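Local coordinates for uncharacterized protein (Parabacteroides merdae, PDB 4MXN) that is of unknown function but probably acts on polysaccharides as a right-handed parallel beta-helix protein related to family 28 glycosyl hydrolases and pectate lyases, at residues Q163-E174 with V187-A198; C99-N110 with Y146-E157. One frame throughout, in Å; residues are numbered along the deposited sequence. Where two conformers were deposited one is given.

Contact 1 (Q163-E174 with V187-A198); sequences QVTLQDAANVAE and VVVNAGASDRKA
The carbonyl oxygen of Asn171 takes two donors: Arg196 NE at 3.0 Å from Asn171 O, standing above the carbonyl plane, and a water that also bonds to Ser194 OG and Lys197 O. Arg196 comes in edge-on. Arg196 NH2 reaches Ala169 O at 3.1 Å, within 1° of the guanidinium plane, while Ala170 O lies over one face, and a bend at chi3 (-64°) turns the group onto this run of carbonyls. A leucine here would probably leave the oxygens of Ala169 and Asn171 without their charged donor and the backbone of 169-171 less firmly fixed. Asp168 OD1 receives Ala193 N at 2.8 Å from above the carboxylate plane and also bonds Ser123 of helix 123-136, tying the type II' turn Ala191-Ser194 to its neighbours. Strands 165-167 and 188-190 pair in parallel, with Leu166 N to Val188 O at 2.7 Å. Leu166 CD1 rests on Val187 CG1 (3.8 Å), and Val189 CG1 on Ala173 CB, both in the buried interior. Where strands 174-177 and 199-202 begin, Glu174 N bonds Ala198 O (2.9 Å). Parallel strands in register on successive coils, with loops of unequal length between, mark the parallel beta-helix.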
loop_
_atom_site.group_PDB
_atom_site.type_symbol
_atom_site.label_atom_id
_atom_site.label_comp_id
_atom_site.label_asym_id
_atom_site.label_seq_id
_atom_site.Cartn_x
_atom_site.Cartn_y
_atom_site.Cartn_z
ATOM N N GLN A 163 -1.369 4.053 -11.253
ATOM C CA GLN A 163 -1.697 2.897 -12.107
ATOM C C GLN A 163 -2.007 1.584 -11.403
ATOM O O GLN A 163 -2.679 0.738 -12.004
ATOM C CB GLN A 163 -0.529 2.599 -13.076
ATOM C CG GLN A 163 -0.039 3.770 -13.926
ATOM C CD GLN A 163 1.249 3.383 -14.606
ATOM O OE1 GLN A 163 2.299 3.206 -13.961
ATOM N NE2 GLN A 163 1.190 3.212 -15.921
ATOM N N VAL A 164 -1.444 1.357 -10.204
ATOM C CA VAL A 164 -1.583 0.073 -9.497
ATOM C C VAL A 164 -3.049 -0.294 -9.180
ATOM O O VAL A 164 -3.904 0.573 -9.042
ATOM C CB VAL A 164 -0.723 -0.004 -8.198
ATOM C CG1 VAL A 164 0.765 -0.051 -8.517
ATOM C CG2 VAL A 164 -1.041 1.143 -7.224
ATOM N N THR A 165 -3.307 -1.595 -9.085
ATOM C CA THR A 165 -4.584 -2.135 -8.645
ATOM C C THR A 165 -4.354 -2.559 -7.199
ATOM O O THR A 165 -3.456 -3.352 -6.926
ATOM C CB THR A 165 -5.098 -3.250 -9.579
ATOM O OG1 THR A 165 -5.520 -2.657 -10.824
ATOM C CG2 THR A 165 -6.270 -4.018 -8.967
ATOM N N LEU A 166 -5.133 -1.986 -6.277
ATOM C CA LEU A 166 -5.062 -2.284 -4.843
ATOM C C LEU A 166 -6.212 -3.220 -4.569
ATOM O O LEU A 166 -7.376 -2.836 -4.714
ATOM C CB LEU A 166 -5.134 -0.968 -4.025
ATOM C CG LEU A 166 -3.984 0.017 -4.304
ATOM C CD1 LEU A 166 -4.146 1.285 -3.518
ATOM C CD2 LEU A 166 -2.626 -0.635 -4.019
ATOM N N GLN A 167 -5.895 -4.471 -4.278
ATOM C CA GLN A 167 -6.931 -5.483 -4.170
ATOM C C GLN A 167 -7.001 -6.170 -2.823
ATOM O O GLN A 167 -5.997 -6.675 -2.307
ATOM C CB GLN A 167 -6.684 -6.528 -5.263
ATOM C CG GLN A 167 -7.628 -7.730 -5.289
ATOM C CD GLN A 167 -7.325 -8.597 -6.482
ATOM O OE1 GLN A 167 -7.588 -8.234 -7.627
ATOM N NE2 GLN A 167 -6.698 -9.721 -6.244
ATOM N N ASP A 168 -8.241 -6.287 -2.320
ATOM C CA ASP A 168 -8.611 -7.098 -1.155
ATOM C C ASP A 168 -7.752 -6.784 0.067
ATOM O O ASP A 168 -7.209 -7.672 0.717
ATOM C CB ASP A 168 -8.520 -8.594 -1.539
ATOM C CG ASP A 168 -9.043 -9.554 -0.501
ATOM O OD1 ASP A 168 -10.095 -9.247 0.113
ATOM O OD2 ASP A 168 -8.410 -10.622 -0.309
ATOM N N ALA A 169 -7.681 -5.503 0.391
ATOM C CA ALA A 169 -6.961 -4.976 1.526
ATOM C C ALA A 169 -7.427 -5.653 2.824
ATOM O O ALA A 169 -8.633 -5.822 3.018
ATOM C CB ALA A 169 -7.191 -3.469 1.613
ATOM N N ALA A 170 -6.464 -6.033 3.703
ATOM C CA ALA A 170 -6.757 -6.647 5.005
ATOM C C ALA A 170 -7.348 -5.625 5.967
ATOM O O ALA A 170 -7.954 -5.993 6.966
ATOM C CB ALA A 170 -5.493 -7.249 5.596
ATOM N N ASN A 171 -7.163 -4.333 5.666
ATOM C CA ASN A 171 -7.698 -3.248 6.472
ATOM C C ASN A 171 -8.213 -2.187 5.479
ATOM O O ASN A 171 -9.073 -2.513 4.677
ATOM C CB ASN A 171 -6.638 -2.750 7.451
ATOM C CG ASN A 171 -7.220 -2.157 8.720
ATOM O OD1 ASN A 171 -8.275 -1.530 8.714
ATOM N ND2 ASN A 171 -6.526 -2.317 9.836
ATOM N N VAL A 172 -7.671 -0.973 5.492
ATOM C CA VAL A 172 -8.001 0.104 4.552
ATOM C C VAL A 172 -7.011 -0.071 3.394
ATOM O O VAL A 172 -5.931 -0.600 3.623
ATOM C CB VAL A 172 -7.950 1.496 5.264
ATOM C CG1 VAL A 172 -7.986 2.667 4.282
ATOM C CG2 VAL A 172 -9.085 1.628 6.273
ATOM N N ALA A 173 -7.377 0.271 2.151
ATOM C CA ALA A 173 -6.408 0.093 1.060
ATOM C C ALA A 173 -5.256 1.117 1.144
ATOM O O ALA A 173 -4.090 0.737 1.003
ATOM C CB ALA A 173 -7.094 0.199 -0.283
ATOM N N GLU A 174 -5.586 2.405 1.364
ATOM C CA GLU A 174 -4.606 3.493 1.377
ATOM C C GLU A 174 -4.768 4.370 2.572
ATOM O O GLU A 174 -5.882 4.811 2.853
ATOM C CB GLU A 174 -4.777 4.395 0.135
ATOM C CG GLU A 174 -4.626 3.781 -1.242
ATOM C CD GLU A 174 -5.209 4.657 -2.345
ATOM O OE1 GLU A 174 -4.640 5.735 -2.624
ATOM O OE2 GLU A 174 -6.262 4.284 -2.906
ATOM N N VAL A 187 -5.446 4.921 -10.141
ATOM C CA VAL A 187 -5.367 3.779 -9.221
ATOM C C VAL A 187 -6.736 3.085 -9.189
ATOM O O VAL A 187 -7.764 3.737 -9.283
ATOM C CB VAL A 187 -4.860 4.179 -7.798
ATOM C CG1 VAL A 187 -4.950 3.012 -6.802
ATOM C CG2 VAL A 187 -3.424 4.700 -7.854
ATOM N N VAL A 188 -6.739 1.764 -9.115
ATOM C CA VAL A 188 -7.974 0.994 -9.049
ATOM C C VAL A 188 -8.003 0.321 -7.675
ATOM O O VAL A 188 -7.023 -0.332 -7.302
ATOM C CB VAL A 188 -8.102 -0.032 -10.212
ATOM C CG1 VAL A 188 -9.300 -0.976 -10.008
ATOM C CG2 VAL A 188 -8.170 0.672 -11.583
ATOM N N VAL A 189 -9.098 0.512 -6.904
ATOM C CA VAL A 189 -9.242 -0.182 -5.618
ATOM C C VAL A 189 -10.337 -1.238 -5.794
ATOM O O VAL A 189 -11.482 -0.887 -6.100
ATOM C CB VAL A 189 -9.501 0.727 -4.382
ATOM C CG1 VAL A 189 -9.645 -0.108 -3.114
ATOM C CG2 VAL A 189 -8.393 1.769 -4.207
ATOM N N ASN A 190 -9.960 -2.532 -5.666
ATOM C CA ASN A 190 -10.890 -3.664 -5.760
ATOM C C ASN A 190 -11.110 -4.171 -4.353
ATOM O O ASN A 190 -10.154 -4.560 -3.697
ATOM C CB ASN A 190 -10.383 -4.759 -6.703
ATOM C CG ASN A 190 -10.430 -4.376 -8.161
ATOM O OD1 ASN A 190 -11.324 -3.665 -8.615
ATOM N ND2 ASN A 190 -9.523 -4.916 -8.949
ATOM N N ALA A 191 -12.342 -4.037 -3.849
ATOM C CA ALA A 191 -12.696 -4.390 -2.470
ATOM C C ALA A 191 -12.293 -5.811 -2.100
ATOM O O ALA A 191 -11.835 -6.019 -0.982
ATOM C CB ALA A 191 -14.193 -4.213 -2.243
ATOM N N GLY A 192 -12.452 -6.753 -3.034
ATOM C CA GLY A 192 -12.211 -8.169 -2.785
ATOM C C GLY A 192 -13.226 -8.615 -1.756
ATOM O O GLY A 192 -14.423 -8.412 -1.949
ATOM N N ALA A 193 -12.758 -9.116 -0.605
ATOM C CA ALA A 193 -13.660 -9.510 0.480
ATOM C C ALA A 193 -13.816 -8.381 1.542
ATOM O O ALA A 193 -14.542 -8.543 2.511
ATOM C CB ALA A 193 -13.151 -10.783 1.128
ATOM N N SER A 194 -13.131 -7.252 1.365
ATOM C CA SER A 194 -13.173 -6.135 2.327
ATOM C C SER A 194 -14.471 -5.301 2.260
ATOM O O SER A 194 -14.884 -4.883 1.172
ATOM C CB SER A 194 -11.989 -5.200 2.100
ATOM O OG SER A 194 -12.081 -4.065 2.949
ATOM N N ASP A 195 -15.057 -4.998 3.434
ATOM C CA ASP A 195 -16.222 -4.103 3.521
ATOM C C ASP A 195 -15.780 -2.754 4.113
ATOM O O ASP A 195 -16.622 -1.912 4.446
ATOM C CB ASP A 195 -17.358 -4.747 4.360
ATOM C CG ASP A 195 -17.075 -5.007 5.835
ATOM O OD1 ASP A 195 -15.920 -4.790 6.277
ATOM O OD2 ASP A 195 -18.019 -5.379 6.560
ATOM N N ARG A 196 -14.451 -2.580 4.270
ATOM C CA ARG A 196 -13.825 -1.406 4.869
ATOM C C ARG A 196 -13.619 -0.278 3.853
ATOM O O ARG A 196 -13.764 -0.486 2.645
ATOM C CB ARG A 196 -12.483 -1.807 5.519
ATOM C CG ARG A 196 -12.695 -2.736 6.732
ATOM C CD ARG A 196 -11.434 -3.479 7.163
ATOM N NE ARG A 196 -10.937 -4.415 6.134
ATOM C CZ ARG A 196 -11.347 -5.672 5.994
ATOM N NH1 ARG A 196 -12.290 -6.164 6.789
ATOM N NH2 ARG A 196 -10.822 -6.447 5.048
ATOM N N LYS A 197 -13.257 0.922 4.367
ATOM C CA LYS A 197 -12.961 2.104 3.556
ATOM C C LYS A 197 -11.765 1.831 2.665
ATOM O O LYS A 197 -10.940 0.971 2.983
ATOM C CB LYS A 197 -12.713 3.350 4.441
ATOM C CG LYS A 197 -13.941 3.771 5.267
ATOM C CD LYS A 197 -14.922 4.581 4.428
ATOM C CE LYS A 197 -16.172 4.996 5.173
ATOM N NZ LYS A 197 -17.015 5.861 4.323
ATOM N N ALA A 198 -11.705 2.514 1.520
ATOM C CA ALA A 198 -10.608 2.373 0.573
ATOM C C ALA A 198 -9.490 3.337 0.911
ATOM O O ALA A 198 -8.328 3.016 0.667
ATOM C CB ALA A 198 -11.096 2.636 -0.845
HETATM O O HOH W 1 -8.697 -3.230 -1.507
HETATM O O HOH W 2 -10.527 -1.843 2.662
#

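Contact 2 (C99-N110 with Y146-E157); sequences CNAIIYADKQKN and YAPALICMEGCE
Cys152 is joined to Cys99 by a disulfide, and its side chain runs along the face that also carries Ala101 and Tyr104. Cys152 CB packs against Ala101 CB at 3.7 Å and lies more loosely beside Tyr104 CB. With SG anti to the backbone N (chi1 -177°), Cys152 SG is carried across to Cys99 SG, 2.0 Å away, and the bridge closes with a torsion of -76° about the sulfur-sulfur bond. Cys99 SG in turn lies against Glu154 CB. The covalent link thus fastens the residue just ahead of Asn100 to strand 151-154.

Along the backbone, parallel hydrogen bonds alternate from one segment to the other: Cys152 N gives to Ile103 O, Ala105 N to Cys152 O and Glu154 N to Ala105 O, the last at 3.0 Å and nearly straight (167°). At the corner before them, Ile102 and Leu150 lie side by side, and their methyls are tight, Ile102 CD1 to Leu150 CD2 being 3.4 Å.

The other face is apolar, with Ala105 CB against Cys156 SG at 3.6 Å; that sulfur also accepts a nearly straight bond from Gln108 N, although the Gln108 side chain turns elsewhere, to Asp106 O and Ser72. At the far end, Asn100 ND2 makes a short but weak, bent bond to Tyr146 O (2.7 Å) and donates to a water that bonds Ala147 O, while Asn100 O takes Ala149 N on a lone pair. Ile103 and Ile151 turn inward to Ile113 of strand 111-114. Matching corners, in-register parallel strands and like residues stacked coil upon coil are characteristic of a parallel beta-helix, here with a disulfide linking two neighbouring coils.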
loop_
_atom_site.group_PDB
_atom_site.type_symbol
_atom_site.label_atom_id
_atom_site.label_comp_id
_atom_site.label_asym_id
_atom_site.label_seq_id
_atom_site.Cartn_x
_atom_site.Cartn_y
_atom_site.Cartn_z
ATOM N N CYS A 99 2.134 3.525 10.810
ATOM C CA CYS A 99 1.917 2.865 9.524
ATOM C C CYS A 99 2.206 1.372 9.545
ATOM O O CYS A 99 3.349 0.928 9.731
ATOM C CB CYS A 99 2.715 3.555 8.422
ATOM S SG CYS A 99 1.802 4.863 7.570
ATOM N N ASN A 100 1.140 0.605 9.315
ATOM C CA ASN A 100 1.162 -0.853 9.175
ATOM C C ASN A 100 0.539 -1.221 7.845
ATOM O O ASN A 100 -0.691 -1.208 7.716
ATOM C CB ASN A 100 0.428 -1.551 10.320
ATOM C CG ASN A 100 0.470 -3.063 10.182
ATOM O OD1 ASN A 100 1.347 -3.650 9.541
ATOM N ND2 ASN A 100 -0.470 -3.732 10.778
ATOM N N ALA A 101 1.378 -1.533 6.854
ATOM C CA ALA A 101 0.913 -1.831 5.505
ATOM C C ALA A 101 1.856 -2.751 4.754
ATOM O O ALA A 101 2.930 -3.038 5.253
ATOM C CB ALA A 101 0.744 -0.530 4.726
ATOM N N ILE A 102 1.466 -3.193 3.541
ATOM C CA ILE A 102 2.350 -4.017 2.680
ATOM C C ILE A 102 3.519 -3.132 2.224
ATOM O O ILE A 102 4.671 -3.572 2.205
ATOM C CB ILE A 102 1.592 -4.670 1.502
ATOM C CG1 ILE A 102 0.451 -5.588 2.052
ATOM C CG2 ILE A 102 2.568 -5.447 0.576
ATOM C CD1 ILE A 102 -0.385 -6.307 0.958
ATOM N N ILE A 103 3.206 -1.873 1.883
ATOM C CA ILE A 103 4.195 -0.844 1.561
ATOM C C ILE A 103 3.883 0.350 2.437
ATOM O O ILE A 103 2.791 0.926 2.328
ATOM C CB ILE A 103 4.291 -0.440 0.056
ATOM C CG1 ILE A 103 4.490 -1.663 -0.854
ATOM C CG2 ILE A 103 5.442 0.592 -0.131
ATOM C CD1 ILE A 103 4.310 -1.376 -2.412
ATOM N N TYR A 104 4.828 0.721 3.302
ATOM C CA TYR A 104 4.642 1.888 4.143
ATOM C C TYR A 104 5.851 2.786 4.056
ATOM O O TYR A 104 6.935 2.357 3.657
ATOM C CB TYR A 104 4.330 1.510 5.621
ATOM C CG TYR A 104 5.500 0.931 6.395
ATOM C CD1 TYR A 104 5.824 -0.412 6.300
ATOM C CD2 TYR A 104 6.272 1.729 7.232
ATOM C CE1 TYR A 104 6.892 -0.952 7.010
ATOM C CE2 TYR A 104 7.344 1.198 7.951
ATOM C CZ TYR A 104 7.649 -0.144 7.835
ATOM O OH TYR A 104 8.704 -0.684 8.525
ATOM N N ALA A 105 5.680 4.036 4.475
ATOM C CA ALA A 105 6.795 4.972 4.538
ATOM C C ALA A 105 6.566 5.910 5.691
ATOM O O ALA A 105 5.445 6.364 5.907
ATOM C CB ALA A 105 6.956 5.729 3.229
ATOM N N ASP A 106 7.621 6.166 6.448
ATOM C CA ASP A 106 7.588 7.036 7.605
ATOM C C ASP A 106 8.636 8.136 7.458
ATOM O O ASP A 106 9.836 7.864 7.529
ATOM C CB ASP A 106 7.826 6.204 8.881
ATOM C CG ASP A 106 7.933 6.996 10.168
ATOM O OD1 ASP A 106 7.279 8.057 10.271
ATOM O OD2 ASP A 106 8.658 6.547 11.082
ATOM N N LYS A 107 8.164 9.378 7.258
ATOM C CA LYS A 107 8.947 10.609 7.158
ATOM C C LYS A 107 9.997 10.521 6.042
ATOM O O LYS A 107 11.158 10.893 6.241
ATOM C CB LYS A 107 9.584 10.952 8.521
ATOM C CG LYS A 107 8.562 11.393 9.565
ATOM C CD LYS A 107 9.215 11.734 10.894
ATOM C CE LYS A 107 8.208 11.969 11.992
ATOM N NZ LYS A 107 7.615 10.694 12.479
ATOM N N GLN A 108 9.574 10.030 4.863
ATOM C CA GLN A 108 10.424 9.927 3.680
ATOM C C GLN A 108 10.029 10.998 2.661
ATOM O O GLN A 108 8.943 11.557 2.754
ATOM C CB GLN A 108 10.305 8.526 3.051
ATOM C CG GLN A 108 10.658 7.360 3.995
ATOM C CD GLN A 108 12.071 7.394 4.527
ATOM O OE1 GLN A 108 13.056 7.336 3.771
ATOM N NE2 GLN A 108 12.206 7.451 5.846
ATOM N N LYS A 109 10.887 11.242 1.658
ATOM C CA LYS A 109 10.540 12.215 0.617
ATOM C C LYS A 109 10.826 11.638 -0.775
ATOM O O LYS A 109 11.665 10.749 -0.922
ATOM C CB LYS A 109 11.244 13.587 0.830
ATOM C CG LYS A 109 12.763 13.579 1.070
ATOM C CD LYS A 109 13.568 13.098 -0.171
ATOM C CE LYS A 109 14.634 14.028 -0.638
ATOM N NZ LYS A 109 14.773 14.051 -2.124
ATOM N N ASN A 110 10.157 12.191 -1.804
ATOM C CA ASN A 110 10.345 11.802 -3.200
ATOM C C ASN A 110 10.204 10.272 -3.343
ATOM O O ASN A 110 11.124 9.579 -3.775
ATOM C CB ASN A 110 11.704 12.312 -3.715
ATOM C CG ASN A 110 11.944 12.083 -5.177
ATOM O OD1 ASN A 110 11.016 12.038 -5.979
ATOM N ND2 ASN A 110 13.195 11.860 -5.530
ATOM N N TYR A 146 -3.972 -4.736 14.044
ATOM C CA TYR A 146 -2.871 -5.486 13.438
ATOM C C TYR A 146 -2.998 -5.729 11.931
ATOM O O TYR A 146 -1.987 -5.973 11.258
ATOM C CB TYR A 146 -2.750 -6.850 14.153
ATOM C CG TYR A 146 -2.465 -6.699 15.628
ATOM C CD1 TYR A 146 -1.161 -6.593 16.099
ATOM C CD2 TYR A 146 -3.502 -6.620 16.556
ATOM C CE1 TYR A 146 -0.894 -6.403 17.453
ATOM C CE2 TYR A 146 -3.247 -6.420 17.912
ATOM C CZ TYR A 146 -1.941 -6.320 18.357
ATOM O OH TYR A 146 -1.688 -6.158 19.695
ATOM N N ALA A 147 -4.225 -5.742 11.408
ATOM C CA ALA A 147 -4.444 -6.003 9.985
ATOM C C ALA A 147 -3.821 -4.866 9.148
ATOM O O ALA A 147 -4.071 -3.688 9.430
ATOM C CB ALA A 147 -5.929 -6.154 9.705
ATOM N N PRO A 148 -2.933 -5.196 8.184
ATOM C CA PRO A 148 -2.263 -4.137 7.444
ATOM C C PRO A 148 -3.093 -3.535 6.332
ATOM O O PRO A 148 -3.901 -4.199 5.676
ATOM C CB PRO A 148 -1.040 -4.848 6.847
ATOM C CG PRO A 148 -1.479 -6.247 6.646
ATOM C CD PRO A 148 -2.433 -6.530 7.779
ATOM N N ALA A 149 -2.817 -2.266 6.070
ATOM C CA ALA A 149 -3.329 -1.568 4.910
ATOM C C ALA A 149 -2.501 -2.040 3.709
ATOM O O ALA A 149 -1.499 -2.742 3.894
ATOM C CB ALA A 149 -3.179 -0.059 5.113
ATOM N N LEU A 150 -2.891 -1.684 2.484
ATOM C CA LEU A 150 -2.040 -2.055 1.346
ATOM C C LEU A 150 -0.903 -1.044 1.234
ATOM O O LEU A 150 0.248 -1.445 1.063
ATOM C CB LEU A 150 -2.831 -2.173 0.043
ATOM C CG LEU A 150 -3.849 -3.297 0.011
ATOM C CD1 LEU A 150 -4.748 -3.182 -1.187
ATOM C CD2 LEU A 150 -3.204 -4.656 -0.009
ATOM N N ILE A 151 -1.231 0.252 1.396
ATOM C CA ILE A 151 -0.305 1.390 1.372
ATOM C C ILE A 151 -0.583 2.303 2.562
ATOM O O ILE A 151 -1.743 2.617 2.845
ATOM C CB ILE A 151 -0.457 2.168 0.022
ATOM C CG1 ILE A 151 0.102 1.381 -1.173
ATOM C CG2 ILE A 151 0.093 3.592 0.090
ATOM C CD1 ILE A 151 -0.447 1.963 -2.576
ATOM N N CYS A 152 0.476 2.736 3.257
ATOM C CA CYS A 152 0.353 3.676 4.369
ATOM C C CYS A 152 1.539 4.643 4.361
ATOM O O CYS A 152 2.682 4.200 4.499
ATOM C CB CYS A 152 0.231 2.958 5.711
ATOM S SG CYS A 152 -0.017 4.066 7.127
HETATM N N MSE A 153 1.261 5.952 4.223
HETATM C CA MSE A 153 2.305 6.989 4.251
HETATM C C MSE A 153 2.058 7.943 5.395
HETATM O O MSE A 153 0.960 8.486 5.524
HETATM C CB MSE A 153 2.380 7.778 2.937
HETATM C CG MSE A 153 3.288 7.159 1.915
HETATM SE SE MSE A 153 2.258 6.089 0.671
HETATM C CE MSE A 153 3.756 5.179 -0.190
ATOM N N GLU A 154 3.076 8.163 6.224
ATOM C CA GLU A 154 2.941 9.094 7.346
ATOM C C GLU A 154 4.113 10.071 7.377
ATOM O O GLU A 154 5.268 9.645 7.433
ATOM C CB GLU A 154 2.801 8.369 8.690
ATOM C CG GLU A 154 2.325 9.299 9.804
ATOM C CD GLU A 154 2.274 8.690 11.191
ATOM O OE1 GLU A 154 2.021 7.468 11.311
ATOM O OE2 GLU A 154 2.466 9.447 12.169
ATOM N N GLY A 155 3.798 11.358 7.382
ATOM C CA GLY A 155 4.786 12.436 7.448
ATOM C C GLY A 155 5.691 12.519 6.234
ATOM O O GLY A 155 6.807 13.025 6.330
ATOM N N CYS A 156 5.222 12.023 5.090
ATOM C CA CYS A 156 5.993 11.990 3.858
ATOM C C CYS A 156 5.759 13.236 3.004
ATOM O O CYS A 156 4.726 13.888 3.122
ATOM C CB CYS A 156 5.683 10.714 3.083
ATOM S SG CYS A 156 6.212 9.198 3.928
ATOM N N GLU A 157 6.735 13.571 2.145
ATOM C CA GLU A 157 6.641 14.721 1.242
ATOM C C GLU A 157 6.938 14.281 -0.188
ATOM O O GLU A 157 7.874 13.512 -0.376
ATOM C CB GLU A 157 7.639 15.813 1.690
ATOM C CG GLU A 157 7.247 16.523 2.972
ATOM C CD GLU A 157 8.050 17.753 3.348
ATOM O OE1 GLU A 157 8.908 18.196 2.548
ATOM O OE2 GLU A 157 7.797 18.286 4.451
HETATM O O HOH W 3 -3.302 -0.620 9.067
HETATM O O HOH W 4 -2.618 -2.274 11.545
#

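In the fold
After the strands and helix of the N-terminal part, the chain lays down 99-110 and passes through strands 111-114 and 118-120 and helices 123-136 and 143-146 before 146-157 returns beside it, closing contact 2. Strand 159-162 follows, and 163-174 opens the shorter excursion that contact 1 closes at 187-198. The two loops come in series, neither enclosing nor crossing the other. They meet where Ile151 pairs with Ala173 through the backbone and Asn171 ND2 reaches Ala147 O. Contact 2 joins strands 104-106 and 151-154 of one sheet, contact 1 strands 165-167 and 188-190 of another face; 163-174 carries the chain from the coil of 151-154 to the next, at 174-177. Helix 123-136 touches both contacts.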